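Side-chain contact in formate dehydrogenase (Staphylococcus aureus, PDB 6TTB), which probably catalyses the NAD-dependent oxidation of formate to carbon dioxide, passing a hydride to the nicotinamide of the bound cofactor: residues G299-W302 against Y303-A307. Numbering follows the deposited sequence.
Sequences GDVW and YPQPA. With NAD (nicotinamide-adenine-dinucleotide), chain C.
Ala307 CB sits above the plane of the Trp302 indole, out toward the rim at CD2 and CE3, 3.3 Å from Trp302 CE3. At the edge of the same ring, in its plane, sits Gln305 OE1, 3.5 Å from Trp302 CD1; the amide plane is turned 63° from the indole. That oxygen also accepts a hydrogen bond from the backbone N of Trp302, with Trp302 N to Gln305 OE1 at 2.7 Å. The donor lies in the carbonyl plane on a lone pair, though the hydrogen bond itself is bent, with an N-H...O angle of 142°. Gln305 gets there with CG anti to its own carbonyl carbon (chi1 -69°) and an extended chain beyond, which crosses the indole side chain at about a right angle. The other end of the amide, NE2, is hydrogen-bonded to His324, so both ends of the amide are engaged, which should hold its rotation. Trp302 NE1 is hydrogen-bonded to Thr322 O, and Trp174 of the second subunit meets the indole edge-to-face. Cis peptides before Pro304 and Pro306 shape the chain between Trp302 and Ala307. Toward the cofactor, Asp300 OD1 receives a weak hydrogen bond from NAD N7N at 3.4 Å, while Asp300 OD2 is hydrogen-bonded to Ser326 N. This is the loop leaving strand 294-299 of the Rossmann-type NAD-binding domain, which brings Asp300 and Val301 to the nicotinamide carboxamide.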
ATOM      1  N   GLY A 299       3.256  -6.155   7.114  1.00 17.72           N
ATOM      2  CA  GLY A 299       3.081  -7.588   7.007  1.00 13.16           C
ATOM      3  C   GLY A 299       1.819  -8.014   7.701  1.00 12.10           C
ATOM      4  O   GLY A 299       1.213  -7.204   8.355  1.00 13.11           O
ATOM      5  N   ASP A 300       1.504  -9.317   7.650  1.00 14.77           N
ATOM      6  CA  ASP A 300       0.234  -9.837   8.155  1.00 15.50           C
ATOM      7  C   ASP A 300       0.439 -11.138   8.968  1.00 16.53           C
ATOM      8  O   ASP A 300      -0.549 -11.903   9.170  1.00 15.40           O
ATOM      9  CB  ASP A 300      -0.796 -10.033   7.031  1.00 15.03           C
ATOM     10  CG  ASP A 300      -0.569 -11.289   6.170  1.00 19.10           C
ATOM     11  OD1 ASP A 300       0.617 -11.757   6.054  1.00 18.28           O
ATOM     12  OD2 ASP A 300      -1.569 -11.824   5.625  1.00 23.07           O
ATOM     13  N   VAL A 301       1.697 -11.405   9.404  1.00 14.58           N
ATOM     14  CA  VAL A 301       1.996 -12.711  10.006  1.00 15.89           C
ATOM     15  C   VAL A 301       2.546 -12.487  11.407  1.00 15.82           C
ATOM     16  O   VAL A 301       3.284 -11.525  11.610  1.00 14.39           O
ATOM     17  CB  VAL A 301       2.972 -13.539   9.148  1.00 17.22           C
ATOM     18  CG1 VAL A 301       2.338 -14.071   7.903  1.00 15.80           C
ATOM     19  CG2 VAL A 301       4.250 -12.774   8.816  1.00 22.42           C
ATOM     20  N   TRP A 302       2.165 -13.359  12.379  1.00 16.92           N
ATOM     21  CA  TRP A 302       2.454 -13.045  13.786  1.00 19.00           C
ATOM     22  C   TRP A 302       3.073 -14.221  14.576  1.00 21.85           C
ATOM     23  O   TRP A 302       2.715 -15.391  14.333  1.00 19.14           O
ATOM     24  CB  TRP A 302       1.185 -12.614  14.450  1.00 16.62           C
ATOM     25  CG  TRP A 302       0.495 -11.500  13.767  1.00 18.16           C
ATOM     26  CD1 TRP A 302      -0.154 -11.540  12.566  1.00 19.65           C
ATOM     27  CD2 TRP A 302       0.247 -10.198  14.331  1.00 17.55           C
ATOM     28  NE1 TRP A 302      -0.710 -10.324  12.293  1.00 16.74           N
ATOM     29  CE2 TRP A 302      -0.513  -9.485  13.367  1.00 16.02           C
ATOM     30  CE3 TRP A 302       0.647  -9.557  15.523  1.00 14.11           C
ATOM     31  CZ2 TRP A 302      -0.880  -8.155  13.548  1.00 15.55           C
ATOM     32  CZ3 TRP A 302       0.292  -8.240  15.679  1.00 15.79           C
ATOM     33  CH2 TRP A 302      -0.453  -7.550  14.700  1.00 15.53           C
ATOM     34  N   TYR A 303       3.811 -13.888  15.675  1.00 21.41           N
ATOM     35  CA  TYR A 303       4.142 -14.905  16.699  1.00 21.18           C
ATOM     36  C   TYR A 303       3.599 -14.520  18.102  1.00 21.42           C
ATOM     37  O   TYR A 303       4.096 -13.598  18.785  1.00 21.09           O
ATOM     38  CB  TYR A 303       5.645 -15.253  16.702  1.00 21.10           C
ATOM     39  CG  TYR A 303       5.968 -16.464  17.552  1.00 27.02           C
ATOM     40  CD1 TYR A 303       5.368 -17.706  17.297  1.00 24.14           C
ATOM     41  CD2 TYR A 303       6.803 -16.373  18.682  1.00 26.95           C
ATOM     42  CE1 TYR A 303       5.529 -18.783  18.167  1.00 21.50           C
ATOM     43  CE2 TYR A 303       6.987 -17.454  19.546  1.00 25.57           C
ATOM     44  CZ  TYR A 303       6.337 -18.662  19.292  1.00 25.62           C
ATOM     45  OH  TYR A 303       6.549 -19.748  20.112  1.00 27.65           O
ATOM     46  N   PRO A 304       2.640 -15.283  18.666  1.00 19.79           N
ATOM     47  CA  PRO A 304       1.989 -16.388  17.964  1.00 18.59           C
ATOM     48  C   PRO A 304       0.710 -15.942  17.244  1.00 19.63           C
ATOM     49  O   PRO A 304       0.372 -14.771  17.240  1.00 24.28           O
ATOM     50  CB  PRO A 304       1.573 -17.186  19.186  1.00 16.07           C
ATOM     51  CG  PRO A 304       1.021 -16.098  20.092  1.00 14.56           C
ATOM     52  CD  PRO A 304       2.152 -15.116  20.060  1.00 16.91           C
ATOM     53  N   GLN A 305      -0.001 -16.892  16.649  1.00 16.58           N
ATOM     54  CA  GLN A 305      -1.267 -16.590  16.046  1.00 18.00           C
ATOM     55  C   GLN A 305      -2.253 -17.557  16.641  1.00 21.51           C
ATOM     56  O   GLN A 305      -1.893 -18.713  16.847  1.00 25.26           O
ATOM     57  CB  GLN A 305      -1.211 -16.847  14.547  1.00 18.31           C
ATOM     58  CG  GLN A 305      -0.321 -15.863  13.828  1.00 18.29           C
ATOM     59  CD  GLN A 305      -0.620 -15.700  12.352  1.00 18.75           C
ATOM     60  OE1 GLN A 305       0.016 -14.875  11.660  1.00 19.43           O
ATOM     61  NE2 GLN A 305      -1.564 -16.493  11.852  1.00 16.31           N
ATOM     62  N   PRO A 306      -3.488 -17.106  16.980  1.00 18.87           N
ATOM     63  CA  PRO A 306      -3.872 -15.701  16.770  1.00 18.02           C
ATOM     64  C   PRO A 306      -2.981 -14.781  17.572  1.00 16.65           C
ATOM     65  O   PRO A 306      -2.518 -15.148  18.605  1.00 21.49           O
ATOM     66  CB  PRO A 306      -5.302 -15.581  17.271  1.00 16.23           C
ATOM     67  CG  PRO A 306      -5.805 -17.053  17.278  1.00 19.83           C
ATOM     68  CD  PRO A 306      -4.581 -17.938  17.498  1.00 16.86           C
ATOM     69  N   ALA A 307      -2.704 -13.604  17.041  1.00 16.37           N
ATOM     70  CA  ALA A 307      -2.050 -12.556  17.788  1.00 16.17           C
ATOM     71  C   ALA A 307      -2.874 -12.222  19.035  1.00 17.38           C
ATOM     72  O   ALA A 307      -4.068 -11.911  18.968  1.00 14.68           O
ATOM     73  CB  ALA A 307      -1.818 -11.355  16.904  1.00 13.63           C
TER
HETATM   74  PA  NAD C 401       9.092 -21.018  -1.753  1.00 52.06           P
HETATM   75  O1A NAD C 401       9.602 -22.333  -1.270  1.00 54.80           O
HETATM   76  O2A NAD C 401       8.693 -20.800  -3.201  1.00 45.39           O
HETATM   77  O5B NAD C 401      10.060 -19.829  -1.256  1.00 58.43           O
HETATM   78  C5B NAD C 401      11.062 -20.043  -0.241  1.00 50.36           C
HETATM   79  C4B NAD C 401      12.416 -19.856  -0.877  1.00 57.87           C
HETATM   80  O4B NAD C 401      13.282 -19.281   0.120  1.00 58.39           O
HETATM   81  C3B NAD C 401      13.097 -21.150  -1.386  1.00 59.55           C
HETATM   82  O3B NAD C 401      13.157 -21.308  -2.803  1.00 42.65           O
HETATM   83  C2B NAD C 401      14.501 -21.139  -0.766  1.00 63.37           C
HETATM   84  O2B NAD C 401      15.533 -21.269  -1.722  1.00 56.97           O
HETATM   85  C1B NAD C 401      14.572 -19.825   0.025  1.00 56.33           C
HETATM   86  N9A NAD C 401      15.154 -19.994   1.362  1.00 55.64           N
HETATM   87  C8A NAD C 401      15.378 -21.195   2.023  1.00 45.00           C
HETATM   88  N7A NAD C 401      16.062 -21.059   3.135  1.00 39.21           N
HETATM   89  C5A NAD C 401      16.404 -19.708   3.174  1.00 52.10           C
HETATM   90  C6A NAD C 401      17.185 -18.927   4.074  1.00 45.12           C
HETATM   91  N6A NAD C 401      17.851 -19.413   5.106  1.00 39.47           N
HETATM   92  N1A NAD C 401      17.381 -17.622   3.757  1.00 53.83           N
HETATM   93  C2A NAD C 401      16.751 -17.124   2.681  1.00 45.90           C
HETATM   94  N3A NAD C 401      15.966 -17.743   1.795  1.00 39.81           N
HETATM   95  C4A NAD C 401      15.833 -19.042   2.087  1.00 51.37           C
HETATM   96  O3  NAD C 401       7.853 -20.660  -0.882  1.00 50.79           O
HETATM   97  PN  NAD C 401       6.863 -19.509  -1.244  1.00 40.39           P
HETATM   98  O1N NAD C 401       5.676 -20.169  -1.894  1.00 49.67           O
HETATM   99  O2N NAD C 401       7.597 -18.433  -1.992  1.00 34.82           O
HETATM  100  O5D NAD C 401       6.481 -18.989   0.242  1.00 47.43           O
HETATM  101  C5D NAD C 401       7.230 -17.877   0.822  1.00 49.08           C
HETATM  102  C4D NAD C 401       6.894 -17.833   2.271  1.00 53.44           C
HETATM  103  O4D NAD C 401       5.657 -17.094   2.419  1.00 43.57           O
HETATM  104  C3D NAD C 401       6.671 -19.241   2.873  1.00 57.97           C
HETATM  105  O3D NAD C 401       7.684 -19.608   3.798  1.00 70.15           O
HETATM  106  C2D NAD C 401       5.263 -19.189   3.473  1.00 54.30           C
HETATM  107  O2D NAD C 401       5.146 -19.626   4.820  1.00 49.84           O
HETATM  108  C1D NAD C 401       4.837 -17.736   3.370  1.00 47.46           C
HETATM  109  N1N NAD C 401       3.434 -17.676   2.933  1.00 36.45           N
HETATM  110  C2N NAD C 401       2.483 -16.956   3.719  1.00 38.54           C
HETATM  111  C3N NAD C 401       1.130 -16.881   3.319  1.00 33.32           C
HETATM  112  C7N NAD C 401       0.181 -15.880   3.980  1.00 35.01           C
HETATM  113  O7N NAD C 401      -1.025 -16.122   3.980  1.00 34.37           O
HETATM  114  N7N NAD C 401       0.686 -14.752   4.517  1.00 36.40           N
HETATM  115  C4N NAD C 401       0.701 -17.744   2.244  1.00 37.05           C
HETATM  116  C5N NAD C 401       1.651 -18.476   1.500  1.00 37.60           C
HETATM  117  C6N NAD C 401       3.008 -18.450   1.881  1.00 37.32           C